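Local coordinates for protein scyllo-inositol 2-dehydrogenase (NADP(+)) IolW (Bacillus subtilis subsp. subtilis, PDB 3GDO) that catalyses the reversible, NADPH-dependent reduction of scyllo-inosose to scyllo-inositol and cannot use NADH in place of NADPH, at residues B[190-200]-B[212-222]; B[232-240]-B[247-255]. One frame throughout, in Å; residues are numbered along the deposited sequence.

Contact 1 (B[190-200]-B[212-222]); sequences FGMPKAVTANV and YFHLTLDYGKL
Tyr219 lies against the link between helix 174-190 and strand 195-201, its ring covered on one face by Pro193, whose CB stands 3.8 Å from the ring centroid and only 13° off the normal, a CH-pi contact. The phenol OH donates to Gly191 O at 2.8 Å, nearly in line with that carbonyl, so the ring is fixed at both its face and its end. Phe190 turns its edge to the Tyr219 ring, planes at 67°, while Leu222 CD2 sits over one Phe190 face, 3.7 Å from the centroid. Asp218 accepts from Gly220 N through OD1, an Asx turn; Lys194 NZ reaches Asp218 OD2 at 3.7 Å, a long salt bridge. Beyond this end, strands 195-200 and 212-219 pair antiparallel, with Thr197 and Thr216 bonded in both directions (2.9 Å for Thr197 N to Thr216 O). One water joins Thr197 O, Thr216 OG1 and His214 ND1, lying in the plane of the imidazole. On the other face of the hairpin Leu215 CG meets Ala198 CB at 3.8 Å. That apolar face packs on helix 323-342 through Ala336, whereas strand 222-228 continues the sheet beside 212-219 and His214 meets His214 of the second subunit.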
loop_
_atom_site.group_PDB
_atom_site.type_symbol
_atom_site.label_atom_id
_atom_site.label_comp_id
_atom_site.label_asym_id
_atom_site.label_seq_id
_atom_site.Cartn_x
_atom_site.Cartn_y
_atom_site.Cartn_z
ATOM N N PHE B 190 1.242 -18.767 1.039
ATOM C CA PHE B 190 0.109 -18.870 1.951
ATOM C C PHE B 190 -1.077 -19.663 1.402
ATOM O O PHE B 190 -2.122 -19.714 2.059
ATOM C CB PHE B 190 -0.433 -17.462 2.334
ATOM C CG PHE B 190 0.617 -16.464 2.715
ATOM C CD1 PHE B 190 1.357 -16.608 3.900
ATOM C CD2 PHE B 190 0.847 -15.338 1.902
ATOM C CE1 PHE B 190 2.339 -15.625 4.262
ATOM C CE2 PHE B 190 1.828 -14.362 2.263
ATOM C CZ PHE B 190 2.551 -14.501 3.436
ATOM N N GLY B 191 -0.953 -20.256 0.219
ATOM C CA GLY B 191 -2.076 -21.002 -0.380
ATOM C C GLY B 191 -3.116 -20.066 -0.954
ATOM O O GLY B 191 -2.858 -18.870 -1.141
ATOM N N MET B 192 -4.299 -20.584 -1.240
ATOM C CA MET B 192 -5.335 -19.793 -1.850
ATOM C C MET B 192 -6.043 -18.951 -0.798
ATOM O O MET B 192 -6.280 -19.433 0.326
ATOM C CB MET B 192 -6.358 -20.694 -2.580
ATOM C CG MET B 192 -5.891 -21.234 -3.984
ATOM S SD MET B 192 -5.515 -19.957 -5.232
ATOM C CE MET B 192 -7.080 -19.791 -6.006
ATOM N N PRO B 193 -6.413 -17.697 -1.166
ATOM C CA PRO B 193 -7.174 -16.827 -0.279
ATOM C C PRO B 193 -8.661 -17.180 -0.312
ATOM O O PRO B 193 -9.094 -17.991 -1.117
ATOM C CB PRO B 193 -6.958 -15.433 -0.894
ATOM C CG PRO B 193 -6.838 -15.705 -2.365
ATOM C CD PRO B 193 -6.100 -17.036 -2.455
ATOM N N LYS B 194 -9.467 -16.560 0.532
ATOM C CA LYS B 194 -10.880 -16.842 0.418
ATOM C C LYS B 194 -11.636 -15.836 -0.424
ATOM O O LYS B 194 -12.777 -16.092 -0.795
ATOM C CB LYS B 194 -11.540 -17.062 1.759
ATOM C CG LYS B 194 -11.243 -16.077 2.839
ATOM C CD LYS B 194 -11.797 -16.693 4.132
ATOM C CE LYS B 194 -11.432 -15.904 5.386
ATOM N NZ LYS B 194 -12.291 -14.687 5.512
ATOM N N ALA B 195 -10.993 -14.711 -0.758
ATOM C CA ALA B 195 -11.641 -13.730 -1.597
ATOM C C ALA B 195 -10.609 -12.804 -2.209
ATOM O O ALA B 195 -9.451 -12.763 -1.747
ATOM C CB ALA B 195 -12.704 -12.961 -0.811
ATOM N N VAL B 196 -11.014 -12.105 -3.272
ATOM C CA VAL B 196 -10.143 -11.149 -3.962
ATOM C C VAL B 196 -10.967 -9.894 -4.152
ATOM O O VAL B 196 -12.128 -9.969 -4.592
ATOM C CB VAL B 196 -9.702 -11.682 -5.355
ATOM C CG1 VAL B 196 -8.879 -10.642 -6.160
ATOM C CG2 VAL B 196 -8.936 -12.994 -5.229
ATOM N N THR B 197 -10.394 -8.743 -3.806
ATOM C CA THR B 197 -11.041 -7.452 -4.077
ATOM C C THR B 197 -10.034 -6.648 -4.920
ATOM O O THR B 197 -8.843 -6.563 -4.570
ATOM C CB THR B 197 -11.443 -6.755 -2.767
ATOM O OG1 THR B 197 -12.265 -7.633 -1.975
ATOM C CG2 THR B 197 -12.221 -5.413 -3.027
ATOM N N ALA B 198 -10.459 -6.069 -6.037
ATOM C CA ALA B 198 -9.437 -5.487 -6.919
ATOM C C ALA B 198 -9.931 -4.293 -7.708
ATOM O O ALA B 198 -11.118 -4.179 -8.013
ATOM C CB ALA B 198 -8.895 -6.568 -7.878
ATOM N N ASN B 199 -8.979 -3.428 -8.065
ATOM C CA ASN B 199 -9.192 -2.398 -9.056
ATOM C C ASN B 199 -8.133 -2.609 -10.137
ATOM O O ASN B 199 -6.918 -2.678 -9.859
ATOM C CB ASN B 199 -9.122 -1.001 -8.416
ATOM C CG ASN B 199 -9.419 0.125 -9.410
ATOM O OD1 ASN B 199 -10.302 -0.006 -10.276
ATOM N ND2 ASN B 199 -8.666 1.232 -9.309
ATOM N N VAL B 200 -8.584 -2.746 -11.375
ATOM C CA VAL B 200 -7.668 -3.027 -12.471
ATOM C C VAL B 200 -8.058 -2.021 -13.573
ATOM O O VAL B 200 -9.226 -1.967 -13.984
ATOM C CB VAL B 200 -7.770 -4.540 -12.896
ATOM C CG1 VAL B 200 -6.898 -4.873 -14.057
ATOM C CG2 VAL B 200 -7.401 -5.476 -11.707
ATOM N N TYR B 212 -2.412 -0.460 -14.409
ATOM C CA TYR B 212 -2.556 -0.270 -12.986
ATOM C C TYR B 212 -3.385 -1.402 -12.380
ATOM O O TYR B 212 -4.468 -1.751 -12.885
ATOM C CB TYR B 212 -3.233 1.093 -12.722
ATOM C CG TYR B 212 -3.540 1.355 -11.276
ATOM C CD1 TYR B 212 -2.722 2.190 -10.506
ATOM C CD2 TYR B 212 -4.636 0.747 -10.659
ATOM C CE1 TYR B 212 -3.000 2.423 -9.145
ATOM C CE2 TYR B 212 -4.912 0.927 -9.330
ATOM C CZ TYR B 212 -4.080 1.764 -8.567
ATOM O OH TYR B 212 -4.407 1.980 -7.265
ATOM N N PHE B 213 -2.905 -1.952 -11.270
ATOM C CA PHE B 213 -3.706 -2.907 -10.513
ATOM C C PHE B 213 -3.426 -2.755 -9.033
ATOM O O PHE B 213 -2.274 -2.483 -8.591
ATOM C CB PHE B 213 -3.443 -4.371 -10.979
ATOM C CG PHE B 213 -2.030 -4.830 -10.746
ATOM C CD1 PHE B 213 -1.635 -5.327 -9.493
ATOM C CD2 PHE B 213 -1.086 -4.742 -11.749
ATOM C CE1 PHE B 213 -0.321 -5.710 -9.269
ATOM C CE2 PHE B 213 0.224 -5.099 -11.525
ATOM C CZ PHE B 213 0.604 -5.616 -10.284
ATOM N N HIS B 214 -4.479 -2.971 -8.275
ATOM C CA HIS B 214 -4.399 -3.031 -6.835
ATOM C C HIS B 214 -5.275 -4.215 -6.364
ATOM O O HIS B 214 -6.497 -4.182 -6.503
ATOM C CB HIS B 214 -4.944 -1.721 -6.237
ATOM C CG HIS B 214 -4.625 -1.588 -4.795
ATOM N ND1 HIS B 214 -5.330 -2.266 -3.810
ATOM C CD2 HIS B 214 -3.602 -0.949 -4.169
ATOM C CE1 HIS B 214 -4.780 -1.998 -2.634
ATOM N NE2 HIS B 214 -3.725 -1.216 -2.825
ATOM N N LEU B 215 -4.669 -5.262 -5.841
ATOM C CA LEU B 215 -5.447 -6.431 -5.426
ATOM C C LEU B 215 -5.334 -6.662 -3.932
ATOM O O LEU B 215 -4.247 -6.536 -3.365
ATOM C CB LEU B 215 -4.914 -7.699 -6.131
ATOM C CG LEU B 215 -5.406 -8.136 -7.507
ATOM C CD1 LEU B 215 -5.142 -7.057 -8.572
ATOM C CD2 LEU B 215 -4.666 -9.424 -7.866
ATOM N N THR B 216 -6.447 -7.012 -3.307
ATOM C CA THR B 216 -6.428 -7.498 -1.936
ATOM C C THR B 216 -6.828 -8.982 -1.933
ATOM O O THR B 216 -7.954 -9.334 -2.381
ATOM C CB THR B 216 -7.410 -6.702 -1.022
ATOM O OG1 THR B 216 -7.048 -5.306 -1.016
ATOM C CG2 THR B 216 -7.408 -7.262 0.412
ATOM N N LEU B 217 -5.927 -9.823 -1.456
ATOM C CA LEU B 217 -6.230 -11.255 -1.213
ATOM C C LEU B 217 -6.543 -11.520 0.253
ATOM O O LEU B 217 -5.697 -11.304 1.149
ATOM C CB LEU B 217 -5.114 -12.182 -1.708
ATOM C CG LEU B 217 -4.990 -12.448 -3.217
ATOM C CD1 LEU B 217 -4.847 -11.192 -4.060
ATOM C CD2 LEU B 217 -3.792 -13.385 -3.515
ATOM N N ASP B 218 -7.787 -11.954 0.474
ATOM C CA ASP B 218 -8.355 -12.036 1.800
ATOM C C ASP B 218 -8.028 -13.410 2.383
ATOM O O ASP B 218 -8.540 -14.429 1.908
ATOM C CB ASP B 218 -9.885 -11.784 1.726
ATOM C CG ASP B 218 -10.599 -11.901 3.101
ATOM O OD1 ASP B 218 -9.943 -12.009 4.168
ATOM O OD2 ASP B 218 -11.852 -11.889 3.093
ATOM N N TYR B 219 -7.140 -13.431 3.364
ATOM C CA TYR B 219 -6.865 -14.652 4.121
ATOM C C TYR B 219 -7.344 -14.471 5.577
ATOM O O TYR B 219 -6.695 -14.947 6.479
ATOM C CB TYR B 219 -5.377 -14.931 4.149
ATOM C CG TYR B 219 -4.719 -15.256 2.811
ATOM C CD1 TYR B 219 -4.524 -16.597 2.402
ATOM C CD2 TYR B 219 -4.254 -14.238 1.975
ATOM C CE1 TYR B 219 -3.886 -16.909 1.178
ATOM C CE2 TYR B 219 -3.603 -14.537 0.769
ATOM C CZ TYR B 219 -3.434 -15.871 0.367
ATOM O OH TYR B 219 -2.810 -16.134 -0.827
ATOM N N GLY B 220 -8.429 -13.734 5.807
ATOM C CA GLY B 220 -8.965 -13.568 7.177
ATOM C C GLY B 220 -8.140 -12.547 7.946
ATOM O O GLY B 220 -8.171 -11.339 7.653
ATOM N N LYS B 221 -7.402 -13.020 8.937
ATOM C CA LYS B 221 -6.564 -12.144 9.727
ATOM C C LYS B 221 -5.432 -11.585 8.839
ATOM O O LYS B 221 -5.109 -10.386 8.907
ATOM C CB LYS B 221 -6.009 -12.899 10.921
ATOM C CG LYS B 221 -5.133 -12.026 11.805
ATOM C CD LYS B 221 -4.511 -12.846 12.945
ATOM C CE LYS B 221 -3.312 -12.095 13.522
ATOM N NZ LYS B 221 -2.674 -12.852 14.629
ATOM N N LEU B 222 -4.858 -12.458 8.016
ATOM C CA LEU B 222 -3.823 -12.097 7.035
ATOM C C LEU B 222 -4.426 -11.381 5.819
ATOM O O LEU B 222 -5.404 -11.864 5.193
ATOM C CB LEU B 222 -3.050 -13.340 6.574
ATOM C CG LEU B 222 -2.092 -13.240 5.369
ATOM C CD1 LEU B 222 -1.016 -12.172 5.635
ATOM C CD2 LEU B 222 -1.421 -14.602 5.008
HETATM O O HOH W 1 -7.659 -4.003 -3.343
HETATM O O HOH W 2 -7.007 1.381 -6.754
#

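Contact 2 (B[232-240]-B[247-255]); sequences VPANGPRYQ and SFIKYGIDG
Lys250 and Tyr239 exchange two backbone hydrogen bonds, Tyr239 N to Lys250 O at 3.1 Å and Lys250 N to Tyr239 O at 3.0 Å. Arg238 N also approaches Lys250 O, but its angle of 121° at the hydrogen makes that bond weak. A water spans the next step, donating to Gly236 O and accepting from Gly252 N. Lys250 NZ donates to Tyr251 O at 2.9 Å and forms a salt bridge with Asp274. Because Arg238 and Tyr239 both face Lys250, the hairpin of strands 239-243 and 246-250 opens with a classic beta bulge. From it a chi1 of 178° sends the extended Arg238 chain away from its own N and past Gly252, with CD 3.2 Å from Gly252 O and one guanidinium face over Ile253 CG1. Pro237 N stands 3.5 Å above the Tyr251 ring plane, offset toward the rim, and Pro237 CD touches Tyr251 CZ at 3.7 Å. Tyr251 OH is hydrogen-bonded to Tyr251 OH of the second subunit. An alanine here is likely to bare the Pro237 ring and, present in both subunits, to lose the hydroxyl pair that joins them. Farther along, Ile249 splits its branches, CG2 against Pro237 CB and CD1 against Gln240 CB at 3.7 Å.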
loop_
_atom_site.group_PDB
_atom_site.type_symbol
_atom_site.label_atom_id
_atom_site.label_comp_id
_atom_site.label_asym_id
_atom_site.label_seq_id
_atom_site.Cartn_x
_atom_site.Cartn_y
_atom_site.Cartn_z
ATOM N N VAL B 232 5.061 5.922 -12.069
ATOM C CA VAL B 232 5.606 5.919 -10.741
ATOM C C VAL B 232 7.083 6.290 -10.818
ATOM O O VAL B 232 7.924 5.418 -11.010
ATOM C CB VAL B 232 5.433 4.536 -9.993
ATOM C CG1 VAL B 232 6.131 4.580 -8.614
ATOM C CG2 VAL B 232 3.995 4.169 -9.785
ATOM N N PRO B 233 7.398 7.600 -10.674
ATOM C CA PRO B 233 8.811 8.017 -10.820
ATOM C C PRO B 233 9.723 7.314 -9.818
ATOM O O PRO B 233 10.801 6.898 -10.168
ATOM C CB PRO B 233 8.743 9.539 -10.560
ATOM C CG PRO B 233 7.467 9.916 -11.222
ATOM C CD PRO B 233 6.487 8.761 -10.765
ATOM N N ALA B 234 9.307 7.170 -8.570
ATOM C CA ALA B 234 10.164 6.431 -7.632
ATOM C C ALA B 234 9.351 5.451 -6.848
ATOM O O ALA B 234 8.226 5.773 -6.443
ATOM C CB ALA B 234 10.916 7.366 -6.700
ATOM N N ASN B 235 9.913 4.248 -6.695
ATOM C CA ASN B 235 9.250 3.129 -6.042
ATOM C C ASN B 235 9.385 3.236 -4.538
ATOM O O ASN B 235 10.432 3.629 -4.004
ATOM C CB ASN B 235 9.838 1.773 -6.510
ATOM C CG ASN B 235 9.774 1.576 -8.038
ATOM O OD1 ASN B 235 8.754 1.834 -8.658
ATOM N ND2 ASN B 235 10.896 1.145 -8.650
ATOM N N GLY B 236 8.360 2.843 -3.828
ATOM C CA GLY B 236 8.547 2.655 -2.400
ATOM C C GLY B 236 9.134 1.270 -2.213
ATOM O O GLY B 236 9.636 0.682 -3.157
ATOM N N PRO B 237 9.068 0.727 -1.003
ATOM C CA PRO B 237 9.495 -0.659 -0.847
ATOM C C PRO B 237 8.717 -1.651 -1.755
ATOM O O PRO B 237 7.496 -1.474 -2.027
ATOM C CB PRO B 237 9.142 -0.970 0.587
ATOM C CG PRO B 237 8.717 0.308 1.229
ATOM C CD PRO B 237 8.505 1.315 0.221
ATOM N N ARG B 238 9.449 -2.628 -2.275
ATOM C CA ARG B 238 8.875 -3.777 -3.011
ATOM C C ARG B 238 8.070 -4.634 -2.024
ATOM O O ARG B 238 6.906 -4.958 -2.289
ATOM C CB ARG B 238 9.961 -4.605 -3.695
ATOM C CG ARG B 238 9.393 -5.849 -4.434
ATOM C CD ARG B 238 10.387 -6.427 -5.434
ATOM N NE ARG B 238 9.938 -7.701 -6.044
ATOM C CZ ARG B 238 9.371 -7.826 -7.250
ATOM N NH1 ARG B 238 9.103 -6.744 -8.008
ATOM N NH2 ARG B 238 9.061 -9.052 -7.707
ATOM N N TYR B 239 8.676 -4.961 -0.887
ATOM C CA TYR B 239 8.028 -5.747 0.186
ATOM C C TYR B 239 7.897 -4.993 1.492
ATOM O O TYR B 239 8.849 -4.398 1.982
ATOM C CB TYR B 239 8.784 -7.071 0.498
ATOM C CG TYR B 239 8.916 -7.967 -0.720
ATOM C CD1 TYR B 239 7.888 -8.861 -1.059
ATOM C CD2 TYR B 239 10.012 -7.871 -1.558
ATOM C CE1 TYR B 239 7.974 -9.663 -2.186
ATOM C CE2 TYR B 239 10.099 -8.662 -2.702
ATOM C CZ TYR B 239 9.065 -9.549 -3.009
ATOM O OH TYR B 239 9.133 -10.334 -4.148
ATOM N N GLN B 240 6.719 -5.095 2.077
ATOM C CA GLN B 240 6.500 -4.713 3.452
ATOM C C GLN B 240 5.711 -5.832 4.081
ATOM O O GLN B 240 4.508 -6.076 3.739
ATOM C CB GLN B 240 5.714 -3.383 3.556
ATOM C CG GLN B 240 6.399 -2.195 2.868
ATOM C CD GLN B 240 5.510 -0.943 2.759
ATOM O OE1 GLN B 240 5.196 -0.296 3.749
ATOM N NE2 GLN B 240 5.135 -0.593 1.530
ATOM N N SER B 247 8.922 -7.127 11.353
ATOM C CA SER B 247 8.583 -6.527 10.065
ATOM C C SER B 247 9.809 -6.640 9.176
ATOM O O SER B 247 10.966 -6.426 9.650
ATOM C CB SER B 247 8.310 -5.037 10.226
ATOM O OG SER B 247 7.049 -4.766 10.783
ATOM N N PHE B 248 9.579 -6.956 7.905
ATOM C CA PHE B 248 10.648 -6.960 6.898
ATOM C C PHE B 248 10.279 -5.955 5.833
ATOM O O PHE B 248 9.183 -6.038 5.253
ATOM C CB PHE B 248 10.829 -8.360 6.295
ATOM C CG PHE B 248 12.073 -8.514 5.440
ATOM C CD1 PHE B 248 13.345 -8.327 5.992
ATOM C CD2 PHE B 248 11.966 -8.866 4.087
ATOM C CE1 PHE B 248 14.495 -8.464 5.218
ATOM C CE2 PHE B 248 13.100 -9.011 3.290
ATOM C CZ PHE B 248 14.386 -8.813 3.854
ATOM N N ILE B 249 11.145 -4.968 5.601
ATOM C CA ILE B 249 10.859 -3.920 4.592
ATOM C C ILE B 249 12.016 -3.884 3.645
ATOM O O ILE B 249 13.164 -3.760 4.089
ATOM C CB ILE B 249 10.733 -2.504 5.157
ATOM C CG1 ILE B 249 9.748 -2.404 6.349
ATOM C CG2 ILE B 249 10.428 -1.497 4.009
ATOM C CD1 ILE B 249 8.381 -2.768 6.051
ATOM N N LYS B 250 11.752 -4.006 2.348
ATOM C CA LYS B 250 12.856 -4.073 1.391
ATOM C C LYS B 250 12.543 -3.383 0.078
ATOM O O LYS B 250 11.423 -3.538 -0.460
ATOM C CB LYS B 250 13.235 -5.546 1.129
ATOM C CG LYS B 250 14.454 -5.682 0.195
ATOM C CD LYS B 250 14.903 -7.168 0.012
ATOM C CE LYS B 250 16.170 -7.259 -0.848
ATOM N NZ LYS B 250 16.124 -6.348 -2.116
ATOM N N TYR B 251 13.535 -2.666 -0.445
ATOM C CA TYR B 251 13.471 -2.049 -1.776
ATOM C C TYR B 251 14.241 -2.877 -2.827
ATOM O O TYR B 251 15.096 -3.681 -2.494
ATOM C CB TYR B 251 14.083 -0.644 -1.763
ATOM C CG TYR B 251 13.370 0.414 -0.927
ATOM C CD1 TYR B 251 12.740 1.501 -1.556
ATOM C CD2 TYR B 251 13.331 0.324 0.465
ATOM C CE1 TYR B 251 12.076 2.495 -0.832
ATOM C CE2 TYR B 251 12.676 1.330 1.239
ATOM C CZ TYR B 251 12.057 2.411 0.563
ATOM O OH TYR B 251 11.438 3.398 1.260
ATOM N N GLY B 252 13.954 -2.635 -4.097
ATOM C CA GLY B 252 14.856 -3.089 -5.168
ATOM C C GLY B 252 14.225 -4.285 -5.885
ATOM O O GLY B 252 13.152 -4.790 -5.492
ATOM N N ILE B 253 14.903 -4.719 -6.935
ATOM C CA ILE B 253 14.448 -5.822 -7.760
ATOM C C ILE B 253 15.664 -6.719 -8.048
ATOM O O ILE B 253 16.813 -6.246 -8.063
ATOM C CB ILE B 253 13.786 -5.250 -9.040
ATOM C CG1 ILE B 253 12.681 -6.196 -9.572
ATOM C CG2 ILE B 253 14.861 -4.756 -10.071
ATOM C CD1 ILE B 253 12.370 -6.027 -11.053
ATOM N N ASP B 254 15.407 -8.015 -8.213
ATOM C CA ASP B 254 16.435 -9.024 -8.531
ATOM C C ASP B 254 17.231 -8.630 -9.778
ATOM O O ASP B 254 16.647 -8.180 -10.763
ATOM C CB ASP B 254 15.766 -10.405 -8.675
ATOM C CG ASP B 254 16.744 -11.506 -9.052
ATOM O OD1 ASP B 254 17.111 -12.331 -8.172
ATOM O OD2 ASP B 254 17.116 -11.534 -10.241
ATOM N N GLY B 255 18.563 -8.736 -9.699
ATOM C CA GLY B 255 19.464 -8.393 -10.806
ATOM C C GLY B 255 19.663 -9.423 -11.953
ATOM O O GLY B 255 20.255 -9.092 -12.978
HETATM O O HOH W 3 11.576 -0.681 -4.372
#

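In the fold
Contacts 1 and 2 are two antiparallel hairpins of the C-terminal domain's mixed sheet, in series along the chain, their centres about 20 Å apart and their nearest atoms about 7 Å apart without touching. Strands 222-228 and 146-152 lie between them in the sheet order. Contact 2 is the more buried, with eight of its twelve touching residues enclosed; contact 1, near the sheet edge formed by 346-347, has eight of twenty-one. Their chemistry differs too: 190-200 with 212-222 has a longer strand ladder and an edge-to-face aromatic pair at one end, whereas 232-240 with 247-255 has a short ladder leading into a bulge and loop. Both reach the second subunit, contact 1 partly through histidine rings, contact 2 partly through paired tyrosine hydroxyls.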